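Local coordinates for protein cadherin-related family member 2 (Homo sapiens, PDB 5CZR) that forms calcium-dependent heterophilic adhesion complexes with CDHR5 on adjacent microvilli and so controls microvillar packing at the apical epithelial membrane, here represented by its first two cadherin domains, at residues A[23-28]-A[57-62]; A[111-116]-A[211-216]; A[116-121]-A[166-171]. All coordinates share one frame; numbering follows the deposited sequence.

Contact 1 of 3, residues A[23-28]-A[57-62]; sequences GAQAFW and TGEVKL
Q25 is paired with K61, F27 with V60 and W28 with E59 along two antiparallel strands whose axes come within 4.3 Å, and the register slips by one residue between the first two pairs. The slip is a classic beta bulge: A26 N donates to V60 O over 2.7 Å, F27 N adds a weak bond to the same oxygen, and V60 N returns a bond to F27 O. On the G23 side of the bulge, G23 N to L62 O and L62 N to A24 O continue the ladder. On the face carrying W28 and E59, the E59 methylene chain lies over the indole: CB stands 3.8 Å from the centroid of the W28 six-membered ring, 16° off its normal, a CH-pi contact, with the carboxylate nearly parallel to the ring. T57 O meets the indole edge in plane, at 3.5 Å from W28 CZ3. Q25, extended with CG anti to the backbone N (chi1 175°), brings its amide across at right angles, and Q25 NE2 reaches E59 OE2 at 2.9 Å from above the carboxylate plane. An alanine in place of E59 would probably leave the Q25 amide without this acceptor and uncover part of the indole face. On the opposite face, V60 CB sits over the centre of the F27 ring, 4.0 Å from its centroid; F51 packs on V60, and V14 of the facing sheet on F27. V60 and F27 thus join the apolar interior of the first cadherin sandwich, whereas the outer face pairs an aromatic surface with a carboxylate that accepts from the Q25 amide.

Contact 2 of 3, residues A[111-116]-A[211-216]; sequences STSINE and SVVDQP
This is a parallel strand pairing at the margin of a mixed sheet in the second cadherin domain, where outermost strand 111-115 runs beside the end of strand 206-213. The axes approach to 4.6 Å at 28°, and S113, I114 and N115 register with S211, V212 and V213. The alternation expected of parallel strands is complete: S211 N binds T112 O, I114 N binds S211 O at 2.8 Å, V213 N binds I114 O, and E116 N closes the series on V213 O. I114 and V212 share the inner face, where I210 and L172 also touch I114. On the outer face, the side chains of N115 and V213 run alongside each other, with N115 OD1 3.6 Å from V213 CB, and S113 OG comes to 3.4 Å from V213 CG2. The N115 and Q215 amides are stacked, their planes 27° apart; the Q215 oxygen OE1 is bonded to T117 OG1. Past the strand end, E116 takes over. Its CG lies between the backbone N and the carbonyl carbon (chi1 89°), and the extended chain beyond carries the carboxylate alongside D214 to Q215 N, which donates to E116 OE2 over 3.0 Å from above the carboxylate plane. The other oxygen, OE1, accepts from Y174 N. E116 therefore receives two backbone N-H groups while its OE1 stands 3.3 Å from D214 OD1, the two carboxylates being nearly perpendicular. Such proximity would be expected to raise the proton affinity of one of the acids, an effect that the two N-H donors to E116 would partly offset.

Contact 3 of 3, residues A[116-121]-A[166-171]; sequences ETLPVG and IVLNGS
V120 and L168 supply most of the surface buried between the loop 116-121 and the end of strand 165-168, and the two side chains are used in different ways. V120 straddles the chain that leaves the strand: its CG1, anti to the backbone N (chi1 175°), lies 3.8 Å from L168 O, whereas its CG2 reaches over the turn to G170 C at 3.6 Å. These methyls therefore meet mainly peptide groups. L168 points the other way across the contact, toward the loop backbone. Its CG is likewise anti to the backbone N, and the CD2 methyl ends 3.2 Å from L118 O and 3.7 Å from P119 O; the nearest approach to the L118 side chain is looser, 4.3 Å from L168 CD2 to L118 CB. A single hydrogen bond ties the backbones together, from G121 N to L168 O at 2.8 Å, with an N-H...O angle of 153°. G121 has a positive phi of 104°, a conformation in which a CB would collide with V120 O, which accounts for a glycine at this place. In the Greek-key sandwich of the cadherin repeat, this loop connects strand 111-115 of one sheet to strand 123-130 of the other, and the bond from G121 lies where the second of these is about to begin beside strand 165-168. The pairing continues in the backbone bonds of L168 with S122 and of I166 with V124 and F125, while the V124 side chain touches both L118 and L168, and F158 of the neighbouring edge strand packs on L168. P119 O is hydrogen-bonded to S122 OG, linking the middle of the loop to its exit, and N169 ND2 bonds to H156 O, just ahead of strand 158-160.

From the N terminus, the chain first closes a loop at contact 1, where 57-62 returns to 23-28 as neighbouring strands of one sheet in the first cadherin domain. It then enters the second domain, where 111-116 opens contact 2 and 116-121 opens contact 3. Contact 3 closes first, at 166-171; contact 2 waits until 211-216, near the modelled C terminus, so the smaller loop lies within the larger. They share E116 and touch where T117 meets Q215, with centres about 11 Å apart. Contact 2 binds strands of one sheet, whereas contact 3 joins the inter-sheet connection to the other. Contact 1 lies far off, its centre about 63 Å from that of contact 2.

Contact 1 of 3, residues A[23-28]-A[57-62]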
loop_
_atom_site.group_PDB
_atom_site.type_symbol
_atom_site.label_atom_id
_atom_site.label_comp_id
_atom_site.label_asym_id
_atom_site.label_seq_id
_atom_site.Cartn_x
_atom_site.Cartn_y
_atom_site.Cartn_z
ATOM N N GLY A 23 8.053 17.293 9.176
ATOM C CA GLY A 23 8.478 17.849 10.467
ATOM C C GLY A 23 9.361 16.925 11.280
ATOM O O GLY A 23 10.117 17.376 12.125
ATOM N N ALA A 24 9.267 15.624 11.033
ATOM C CA ALA A 24 10.035 14.642 11.812
ATOM C C ALA A 24 11.513 14.632 11.403
ATOM O O ALA A 24 11.835 14.837 10.233
ATOM C CB ALA A 24 9.463 13.259 11.579
ATOM N N GLN A 25 12.379 14.275 12.350
ATOM C CA GLN A 25 13.757 13.922 12.032
ATOM C C GLN A 25 13.800 12.741 11.036
ATOM O O GLN A 25 13.170 11.709 11.244
ATOM C CB GLN A 25 14.531 13.548 13.286
ATOM C CG GLN A 25 15.930 13.070 12.972
ATOM C CD GLN A 25 16.695 12.717 14.222
ATOM O OE1 GLN A 25 17.208 11.612 14.368
ATOM N NE2 GLN A 25 16.801 13.681 15.131
ATOM N N ALA A 26 14.530 12.936 9.951
ATOM C CA ALA A 26 14.744 11.892 8.952
ATOM C C ALA A 26 16.065 11.152 9.196
ATOM O O ALA A 26 16.098 9.939 9.238
ATOM C CB ALA A 26 14.731 12.517 7.572
ATOM N N PHE A 27 17.149 11.911 9.342
ATOM C CA PHE A 27 18.483 11.357 9.610
ATOM C C PHE A 27 19.451 12.517 9.905
ATOM O O PHE A 27 19.056 13.697 9.859
ATOM C CB PHE A 27 19.016 10.538 8.413
ATOM C CG PHE A 27 19.125 11.337 7.128
ATOM C CD1 PHE A 27 17.976 11.665 6.406
ATOM C CD2 PHE A 27 20.334 11.780 6.674
ATOM C CE1 PHE A 27 18.058 12.381 5.218
ATOM C CE2 PHE A 27 20.418 12.511 5.503
ATOM C CZ PHE A 27 19.282 12.790 4.756
ATOM N N TRP A 28 20.677 12.151 10.260
ATOM C CA TRP A 28 21.738 13.084 10.574
ATOM C C TRP A 28 22.772 13.043 9.458
ATOM O O TRP A 28 23.247 11.953 9.081
ATOM C CB TRP A 28 22.399 12.703 11.905
ATOM C CG TRP A 28 21.546 13.016 13.094
ATOM C CD1 TRP A 28 20.572 12.224 13.622
ATOM C CD2 TRP A 28 21.558 14.222 13.875
ATOM N NE1 TRP A 28 19.989 12.851 14.706
ATOM C CE2 TRP A 28 20.580 14.076 14.887
ATOM C CE3 TRP A 28 22.333 15.387 13.846
ATOM C CZ2 TRP A 28 20.320 15.079 15.847
ATOM C CZ3 TRP A 28 22.082 16.407 14.810
ATOM C CH2 TRP A 28 21.084 16.235 15.791
ATOM N N THR A 57 24.093 21.651 12.812
ATOM C CA THR A 57 24.152 20.352 13.512
ATOM C C THR A 57 24.174 19.166 12.550
ATOM O O THR A 57 24.563 18.073 12.924
ATOM C CB THR A 57 22.963 20.149 14.471
ATOM O OG1 THR A 57 21.741 19.975 13.710
ATOM C CG2 THR A 57 22.842 21.344 15.463
ATOM N N GLY A 58 23.710 19.375 11.328
ATOM C CA GLY A 58 23.556 18.266 10.390
ATOM C C GLY A 58 22.241 17.507 10.515
ATOM O O GLY A 58 22.008 16.569 9.737
ATOM N N GLU A 59 21.360 17.907 11.431
ATOM C CA GLU A 59 20.071 17.243 11.567
ATOM C C GLU A 59 19.223 17.490 10.301
ATOM O O GLU A 59 19.129 18.619 9.822
ATOM C CB GLU A 59 19.286 17.726 12.791
ATOM C CG GLU A 59 18.081 16.844 13.088
ATOM C CD GLU A 59 17.311 17.197 14.355
ATOM O OE1 GLU A 59 17.674 18.136 15.076
ATOM O OE2 GLU A 59 16.283 16.533 14.617
ATOM N N VAL A 60 18.627 16.430 9.772
ATOM C CA VAL A 60 17.784 16.554 8.588
ATOM C C VAL A 60 16.351 16.212 8.951
ATOM O O VAL A 60 16.086 15.121 9.517
ATOM C CB VAL A 60 18.276 15.657 7.449
ATOM C CG1 VAL A 60 17.475 15.927 6.203
ATOM C CG2 VAL A 60 19.748 15.921 7.171
ATOM N N LYS A 61 15.442 17.128 8.653
ATOM C CA LYS A 61 14.003 16.916 8.911
ATOM C C LYS A 61 13.273 16.812 7.597
ATOM O O LYS A 61 13.682 17.456 6.588
ATOM C CB LYS A 61 13.464 18.056 9.730
ATOM C CG LYS A 61 14.014 18.034 11.148
ATOM C CD LYS A 61 13.502 19.196 11.948
ATOM C CE LYS A 61 14.032 19.115 13.356
ATOM N NZ LYS A 61 13.441 20.217 14.167
ATOM N N LEU A 62 12.230 15.996 7.558
ATOM C CA LEU A 62 11.429 15.884 6.342
ATOM C C LEU A 62 10.587 17.170 6.176
ATOM O O LEU A 62 9.972 17.632 7.141
ATOM C CB LEU A 62 10.489 14.694 6.408
ATOM C CG LEU A 62 9.813 14.338 5.073
ATOM C CD1 LEU A 62 10.810 13.667 4.141
ATOM C CD2 LEU A 62 8.617 13.425 5.347
#

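Contact 2 of 3, residues A[111-116]-A[211-216]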
loop_
_atom_site.group_PDB
_atom_site.type_symbol
_atom_site.label_atom_id
_atom_site.label_comp_id
_atom_site.label_asym_id
_atom_site.label_seq_id
_atom_site.Cartn_x
_atom_site.Cartn_y
_atom_site.Cartn_z
ATOM N N SER A 111 -23.879 -7.530 -11.250
ATOM C CA SER A 111 -25.089 -8.297 -11.266
ATOM C C SER A 111 -25.014 -9.414 -12.314
ATOM O O SER A 111 -24.302 -9.317 -13.313
ATOM C CB SER A 111 -26.333 -7.389 -11.437
ATOM O OG SER A 111 -26.460 -6.969 -12.765
ATOM N N THR A 112 -25.751 -10.480 -12.036
ATOM C CA THR A 112 -25.844 -11.592 -12.952
ATOM C C THR A 112 -27.146 -12.333 -12.723
ATOM O O THR A 112 -27.880 -12.081 -11.768
ATOM C CB THR A 112 -24.665 -12.562 -12.798
ATOM O OG1 THR A 112 -24.657 -13.450 -13.902
ATOM C CG2 THR A 112 -24.767 -13.365 -11.518
ATOM N N SER A 113 -27.424 -13.235 -13.636
ATOM C CA SER A 113 -28.621 -14.014 -13.602
ATOM C C SER A 113 -28.212 -15.460 -13.828
ATOM O O SER A 113 -27.422 -15.747 -14.715
ATOM C CB SER A 113 -29.561 -13.528 -14.704
ATOM O OG SER A 113 -30.817 -14.131 -14.557
ATOM N N ILE A 114 -28.679 -16.358 -12.984
ATOM C CA ILE A 114 -28.337 -17.755 -13.149
ATOM C C ILE A 114 -29.553 -18.648 -13.073
ATOM O O ILE A 114 -30.486 -18.412 -12.293
ATOM C CB ILE A 114 -27.291 -18.214 -12.132
ATOM C CG1 ILE A 114 -27.731 -17.904 -10.702
ATOM C CG2 ILE A 114 -25.949 -17.558 -12.437
ATOM C CD1 ILE A 114 -26.845 -18.534 -9.637
ATOM N N ASN A 115 -29.505 -19.710 -13.862
ATOM C CA ASN A 115 -30.575 -20.709 -13.886
ATOM C C ASN A 115 -30.555 -21.541 -12.610
ATOM O O ASN A 115 -29.476 -21.866 -12.121
ATOM C CB ASN A 115 -30.403 -21.584 -15.122
ATOM C CG ASN A 115 -30.681 -20.824 -16.424
ATOM O OD1 ASN A 115 -31.582 -19.970 -16.499
ATOM N ND2 ASN A 115 -29.914 -21.144 -17.464
ATOM N N GLU A 116 -31.730 -21.877 -12.078
ATOM C CA GLU A 116 -31.812 -22.592 -10.803
ATOM C C GLU A 116 -31.226 -24.013 -10.839
ATOM O O GLU A 116 -30.919 -24.557 -9.803
ATOM C CB GLU A 116 -33.254 -22.611 -10.263
ATOM C CG GLU A 116 -34.090 -23.796 -10.733
ATOM C CD GLU A 116 -35.588 -23.686 -10.462
ATOM O OE1 GLU A 116 -36.023 -23.062 -9.476
ATOM O OE2 GLU A 116 -36.348 -24.256 -11.277
ATOM N N SER A 211 -29.866 -12.809 -9.608
ATOM C CA SER A 211 -31.212 -13.276 -9.909
ATOM C C SER A 211 -31.194 -14.748 -10.267
ATOM O O SER A 211 -30.403 -15.171 -11.110
ATOM C CB SER A 211 -31.790 -12.504 -11.085
ATOM O OG SER A 211 -31.936 -11.137 -10.768
ATOM N N VAL A 212 -32.088 -15.511 -9.645
ATOM C CA VAL A 212 -32.268 -16.935 -9.914
ATOM C C VAL A 212 -33.444 -17.128 -10.864
ATOM O O VAL A 212 -34.539 -16.676 -10.579
ATOM C CB VAL A 212 -32.564 -17.696 -8.614
ATOM C CG1 VAL A 212 -32.628 -19.175 -8.876
ATOM C CG2 VAL A 212 -31.477 -17.428 -7.598
ATOM N N VAL A 213 -33.225 -17.775 -11.999
ATOM C CA VAL A 213 -34.303 -18.009 -12.983
ATOM C C VAL A 213 -35.005 -19.362 -12.699
ATOM O O VAL A 213 -34.347 -20.405 -12.609
ATOM C CB VAL A 213 -33.779 -17.991 -14.444
ATOM C CG1 VAL A 213 -34.940 -18.038 -15.444
ATOM C CG2 VAL A 213 -32.928 -16.771 -14.717
ATOM N N ASP A 214 -36.336 -19.322 -12.534
ATOM C CA ASP A 214 -37.172 -20.533 -12.387
ATOM C C ASP A 214 -37.140 -21.270 -13.716
ATOM O O ASP A 214 -37.162 -20.642 -14.776
ATOM C CB ASP A 214 -38.628 -20.166 -11.983
ATOM C CG ASP A 214 -39.453 -21.379 -11.429
ATOM O OD1 ASP A 214 -38.976 -22.211 -10.597
ATOM O OD2 ASP A 214 -40.634 -21.468 -11.820
ATOM N N GLN A 215 -37.066 -22.596 -13.659
ATOM C CA GLN A 215 -37.155 -23.423 -14.868
ATOM C C GLN A 215 -38.140 -24.561 -14.739
ATOM O O GLN A 215 -37.811 -25.589 -14.143
ATOM C CB GLN A 215 -35.789 -24.008 -15.201
ATOM C CG GLN A 215 -34.781 -22.951 -15.605
ATOM C CD GLN A 215 -33.387 -23.513 -15.722
ATOM O OE1 GLN A 215 -32.711 -23.758 -14.708
ATOM N NE2 GLN A 215 -32.939 -23.724 -16.949
ATOM N N PRO A 216 -39.357 -24.392 -15.305
ATOM C CA PRO A 216 -40.187 -25.567 -15.661
ATOM C C PRO A 216 -40.183 -25.866 -17.161
ATOM O O PRO A 216 -40.931 -26.738 -17.616
ATOM C CB PRO A 216 -41.591 -25.173 -15.169
ATOM C CG PRO A 216 -41.480 -23.742 -14.684
ATOM C CD PRO A 216 -40.181 -23.181 -15.194
#

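Contact 3 of 3, residues A[116-121]-A[166-171]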
loop_
_atom_site.group_PDB
_atom_site.type_symbol
_atom_site.label_atom_id
_atom_site.label_comp_id
_atom_site.label_asym_id
_atom_site.label_seq_id
_atom_site.Cartn_x
_atom_site.Cartn_y
_atom_site.Cartn_z
ATOM N N GLU A 116 -31.730 -21.877 -12.078
ATOM C CA GLU A 116 -31.812 -22.592 -10.803
ATOM C C GLU A 116 -31.226 -24.013 -10.839
ATOM O O GLU A 116 -30.919 -24.557 -9.803
ATOM C CB GLU A 116 -33.254 -22.611 -10.263
ATOM C CG GLU A 116 -34.090 -23.796 -10.733
ATOM C CD GLU A 116 -35.588 -23.686 -10.462
ATOM O OE1 GLU A 116 -36.023 -23.062 -9.476
ATOM O OE2 GLU A 116 -36.348 -24.256 -11.277
ATOM N N THR A 117 -31.103 -24.619 -12.016
ATOM C CA THR A 117 -30.541 -25.973 -12.148
ATOM C C THR A 117 -29.032 -25.952 -12.422
ATOM O O THR A 117 -28.452 -26.974 -12.760
ATOM C CB THR A 117 -31.179 -26.728 -13.347
ATOM O OG1 THR A 117 -30.964 -25.960 -14.547
ATOM C CG2 THR A 117 -32.700 -26.931 -13.118
ATOM N N LEU A 118 -28.406 -24.788 -12.307
ATOM C CA LEU A 118 -26.984 -24.676 -12.497
ATOM C C LEU A 118 -26.328 -25.650 -11.541
ATOM O O LEU A 118 -26.609 -25.622 -10.357
ATOM C CB LEU A 118 -26.524 -23.233 -12.237
ATOM C CG LEU A 118 -25.077 -22.936 -12.583
ATOM C CD1 LEU A 118 -24.870 -22.905 -14.100
ATOM C CD2 LEU A 118 -24.632 -21.619 -11.961
ATOM N N PRO A 119 -25.461 -26.531 -12.053
ATOM C CA PRO A 119 -24.854 -27.497 -11.132
ATOM C C PRO A 119 -23.922 -26.901 -10.065
ATOM O O PRO A 119 -23.248 -25.920 -10.305
ATOM C CB PRO A 119 -24.078 -28.454 -12.051
ATOM C CG PRO A 119 -24.074 -27.828 -13.402
ATOM C CD PRO A 119 -25.237 -26.893 -13.464
ATOM N N VAL A 120 -23.909 -27.557 -8.908
ATOM C CA VAL A 120 -23.033 -27.230 -7.822
ATOM C C VAL A 120 -21.584 -27.384 -8.290
ATOM O O VAL A 120 -21.211 -28.381 -8.909
ATOM C CB VAL A 120 -23.301 -28.110 -6.566
ATOM C CG1 VAL A 120 -22.290 -27.854 -5.459
ATOM C CG2 VAL A 120 -24.694 -27.872 -6.053
ATOM N N GLY A 121 -20.777 -26.346 -8.005
ATOM C CA GLY A 121 -19.432 -26.257 -8.487
ATOM C C GLY A 121 -19.284 -25.269 -9.627
ATOM O O GLY A 121 -18.145 -24.846 -9.929
ATOM N N ILE A 166 -16.366 -16.648 -7.877
ATOM C CA ILE A 166 -17.380 -17.080 -6.969
ATOM C C ILE A 166 -18.001 -18.339 -7.569
ATOM O O ILE A 166 -18.450 -18.340 -8.703
ATOM C CB ILE A 166 -18.429 -15.964 -6.785
ATOM C CG1 ILE A 166 -17.769 -14.799 -6.080
ATOM C CG2 ILE A 166 -19.645 -16.442 -6.009
ATOM C CD1 ILE A 166 -18.507 -13.506 -6.277
ATOM N N VAL A 167 -18.105 -19.366 -6.742
ATOM C CA VAL A 167 -18.682 -20.644 -7.148
ATOM C C VAL A 167 -19.978 -20.974 -6.405
ATOM O O VAL A 167 -20.162 -20.641 -5.214
ATOM C CB VAL A 167 -17.682 -21.820 -7.024
ATOM C CG1 VAL A 167 -16.527 -21.609 -7.962
ATOM C CG2 VAL A 167 -17.199 -22.026 -5.600
ATOM N N LEU A 168 -20.849 -21.705 -7.097
ATOM C CA LEU A 168 -22.044 -22.234 -6.474
ATOM C C LEU A 168 -21.659 -23.416 -5.594
ATOM O O LEU A 168 -21.005 -24.363 -6.039
ATOM C CB LEU A 168 -23.040 -22.652 -7.540
ATOM C CG LEU A 168 -24.372 -23.154 -7.005
ATOM C CD1 LEU A 168 -25.094 -22.024 -6.285
ATOM C CD2 LEU A 168 -25.226 -23.734 -8.134
ATOM N N ASN A 169 -22.062 -23.365 -4.333
ATOM C CA ASN A 169 -21.687 -24.396 -3.377
ATOM C C ASN A 169 -22.859 -25.221 -2.811
ATOM O O ASN A 169 -22.656 -26.115 -2.010
ATOM C CB ASN A 169 -20.937 -23.706 -2.264
ATOM C CG ASN A 169 -20.134 -24.653 -1.420
ATOM O OD1 ASN A 169 -19.219 -25.282 -1.897
ATOM N ND2 ASN A 169 -20.485 -24.755 -0.154
ATOM N N GLY A 170 -24.070 -24.940 -3.260
ATOM C CA GLY A 170 -25.251 -25.758 -2.918
ATOM C C GLY A 170 -26.307 -25.467 -3.961
ATOM O O GLY A 170 -26.069 -24.685 -4.890
ATOM N N SER A 171 -27.429 -26.139 -3.901
ATOM C CA SER A 171 -28.354 -26.078 -5.011
ATOM C C SER A 171 -29.306 -24.916 -4.823
ATOM O O SER A 171 -29.650 -24.546 -3.691
ATOM C CB SER A 171 -29.087 -27.428 -5.208
ATOM O OG SER A 171 -29.964 -27.663 -4.149
#